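PDB 4JJT: enoyl-CoA hydratase from Mycobacterium tuberculosis, which probably acts as a lyase of the enoyl-CoA hydratase/isomerase family, adding water across the double bond of enoyl-CoA thioesters. Local coordinates for residues Leu79-Pro84 and Ala225-Arg230. Residues are numbered along the deposited sequence; the frame is centred on the assembly and turned at random.
Sequences LPDISP and AAKQFR
Arg-230 lays its guanidinium between its own helix and the loop, one face overlapped by Asp-81, whose CB stands 3.1 Å above the plane, displaced from the centre of the group. Ala-226 O and Lys-227 CA both lie over the opposite face, the oxygen 3.4 Å above the plane. Arg-230 CG sits anti to its carbonyl carbon (chi1 -62°) and the chain bends at chi3 (-125°), which turns the group back along the helix. Asp-81 thus meets the arginine through its methylene: OD1 is 4.1 Å from Arg-230 NH2, far to one side of the plane with no N-H aimed at it, and the carboxylate is tilted 52°, so attraction is by charge alone. Lys-227, kinked at its second and third torsions, brings NZ to the guanidinium edge, in plane, and to 4.0 Å from Asp-81 OD1, too far for a salt bridge; the carboxylate probably tempers the repulsion between the two cations. Leu-79 CD2 lies against Phe-229 CE2 (4.2 Å, oblique) and Arg-230 CG. Ser-83 packs on Lys-227 of a second subunit, and Lys-227 on that subunit's Ser-83. The arrangement joins the loop between strands 54-59 and 93-97 to the long C-terminal helix 197-237 of a crotonase-fold subunit, beside a subunit interface of the hexamer.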
loop_
_atom_site.group_PDB
_atom_site.type_symbol
_atom_site.label_atom_id
_atom_site.label_comp_id
_atom_site.label_asym_id
_atom_site.label_seq_id
_atom_site.Cartn_x
_atom_site.Cartn_y
_atom_site.Cartn_z
ATOM N N LEU A 79 14.932 -29.130 3.898
ATOM C CA LEU A 79 13.770 -28.656 3.153
ATOM C C LEU A 79 14.158 -27.673 2.049
ATOM O O LEU A 79 14.722 -26.614 2.321
ATOM C CB LEU A 79 12.754 -28.023 4.103
ATOM C CG LEU A 79 11.285 -28.267 3.760
ATOM C CD1 LEU A 79 11.008 -29.757 3.623
ATOM C CD2 LEU A 79 10.387 -27.650 4.819
ATOM N N PRO A 80 13.845 -28.031 0.793
ATOM C CA PRO A 80 14.217 -27.315 -0.434
ATOM C C PRO A 80 13.669 -25.891 -0.521
ATOM O O PRO A 80 12.465 -25.678 -0.384
ATOM C CB PRO A 80 13.590 -28.175 -1.537
ATOM C CG PRO A 80 13.452 -29.523 -0.930
ATOM C CD PRO A 80 13.105 -29.268 0.495
ATOM N N ASP A 81 14.556 -24.931 -0.762
ATOM C CA ASP A 81 14.158 -23.539 -0.944
ATOM C C ASP A 81 14.430 -23.065 -2.372
ATOM O O ASP A 81 15.563 -23.106 -2.849
ATOM C CB ASP A 81 14.850 -22.636 0.082
ATOM C CG ASP A 81 16.351 -22.838 0.124
ATOM O OD1 ASP A 81 17.050 -21.973 0.691
ATOM O OD2 ASP A 81 16.833 -23.858 -0.414
ATOM N N ILE A 82 13.376 -22.618 -3.048
ATOM C CA ILE A 82 13.456 -22.283 -4.468
ATOM C C ILE A 82 12.964 -20.861 -4.739
ATOM O O ILE A 82 11.790 -20.555 -4.543
ATOM C CB ILE A 82 12.638 -23.273 -5.329
ATOM C CG1 ILE A 82 13.025 -24.727 -5.021
ATOM C CG2 ILE A 82 12.824 -22.973 -6.806
ATOM C CD1 ILE A 82 12.166 -25.396 -3.954
ATOM N N SER A 83 13.870 -20.002 -5.198
ATOM C CA SER A 83 13.562 -18.595 -5.449
ATOM C C SER A 83 12.799 -18.397 -6.760
ATOM O O SER A 83 12.946 -19.188 -7.688
ATOM C CB SER A 83 14.856 -17.779 -5.482
ATOM O OG SER A 83 15.621 -17.989 -4.306
ATOM N N PRO A 84 11.980 -17.334 -6.843
ATOM C CA PRO A 84 11.248 -17.051 -8.085
ATOM C C PRO A 84 12.176 -16.533 -9.179
ATOM O O PRO A 84 13.056 -15.719 -8.897
ATOM C CB PRO A 84 10.267 -15.956 -7.664
ATOM C CG PRO A 84 10.931 -15.283 -6.539
ATOM C CD PRO A 84 11.658 -16.357 -5.789
ATOM N N ALA A 225 7.236 -15.971 5.147
ATOM C CA ALA A 225 6.516 -17.090 5.739
ATOM C C ALA A 225 7.133 -18.417 5.319
ATOM O O ALA A 225 7.189 -19.363 6.105
ATOM C CB ALA A 225 5.052 -17.039 5.350
ATOM N N ALA A 226 7.600 -18.480 4.077
ATOM C CA ALA A 226 8.246 -19.682 3.561
ATOM C C ALA A 226 9.607 -19.894 4.215
ATOM O O ALA A 226 9.941 -21.002 4.631
ATOM C CB ALA A 226 8.385 -19.599 2.051
ATOM N N LYS A 227 10.384 -18.820 4.305
ATOM C CA LYS A 227 11.690 -18.858 4.951
ATOM C C LYS A 227 11.556 -19.235 6.423
ATOM O O LYS A 227 12.375 -19.977 6.963
ATOM C CB LYS A 227 12.373 -17.493 4.827
ATOM C CG LYS A 227 13.705 -17.396 5.549
ATOM C CD LYS A 227 14.750 -18.275 4.893
ATOM C CE LYS A 227 15.038 -17.806 3.479
ATOM N NZ LYS A 227 16.031 -18.677 2.791
ATOM N N GLN A 228 10.513 -18.715 7.063
ATOM C CA GLN A 228 10.275 -18.953 8.480
ATOM C C GLN A 228 9.820 -20.388 8.724
ATOM O O GLN A 228 10.074 -20.959 9.783
ATOM C CB GLN A 228 9.224 -17.975 9.008
ATOM C CG GLN A 228 9.217 -17.829 10.515
ATOM C CD GLN A 228 8.114 -16.912 11.007
ATOM O OE1 GLN A 228 7.036 -16.842 10.414
ATOM N NE2 GLN A 228 8.380 -16.201 12.096
ATOM N N PHE A 229 9.146 -20.968 7.737
ATOM C CA PHE A 229 8.637 -22.328 7.868
ATOM C C PHE A 229 9.742 -23.356 7.680
ATOM O O PHE A 229 9.795 -24.361 8.389
ATOM C CB PHE A 229 7.501 -22.584 6.881
ATOM C CG PHE A 229 6.917 -23.965 6.975
ATOM C CD1 PHE A 229 6.063 -24.294 8.009
ATOM C CD2 PHE A 229 7.213 -24.927 6.027
ATOM C CE1 PHE A 229 5.522 -25.557 8.099
ATOM C CE2 PHE A 229 6.675 -26.191 6.114
ATOM C CZ PHE A 229 5.828 -26.505 7.150
ATOM N N ARG A 230 10.622 -23.100 6.719
ATOM C CA ARG A 230 11.758 -23.977 6.464
ATOM C C ARG A 230 12.712 -23.985 7.649
ATOM O O ARG A 230 13.314 -25.010 7.965
ATOM C CB ARG A 230 12.503 -23.534 5.203
ATOM C CG ARG A 230 11.666 -23.588 3.941
ATOM C CD ARG A 230 12.471 -23.176 2.719
ATOM N NE ARG A 230 11.835 -22.078 1.994
ATOM C CZ ARG A 230 12.367 -20.869 1.855
ATOM N NH1 ARG A 230 11.717 -19.932 1.178
ATOM N NH2 ARG A 230 13.553 -20.598 2.386
#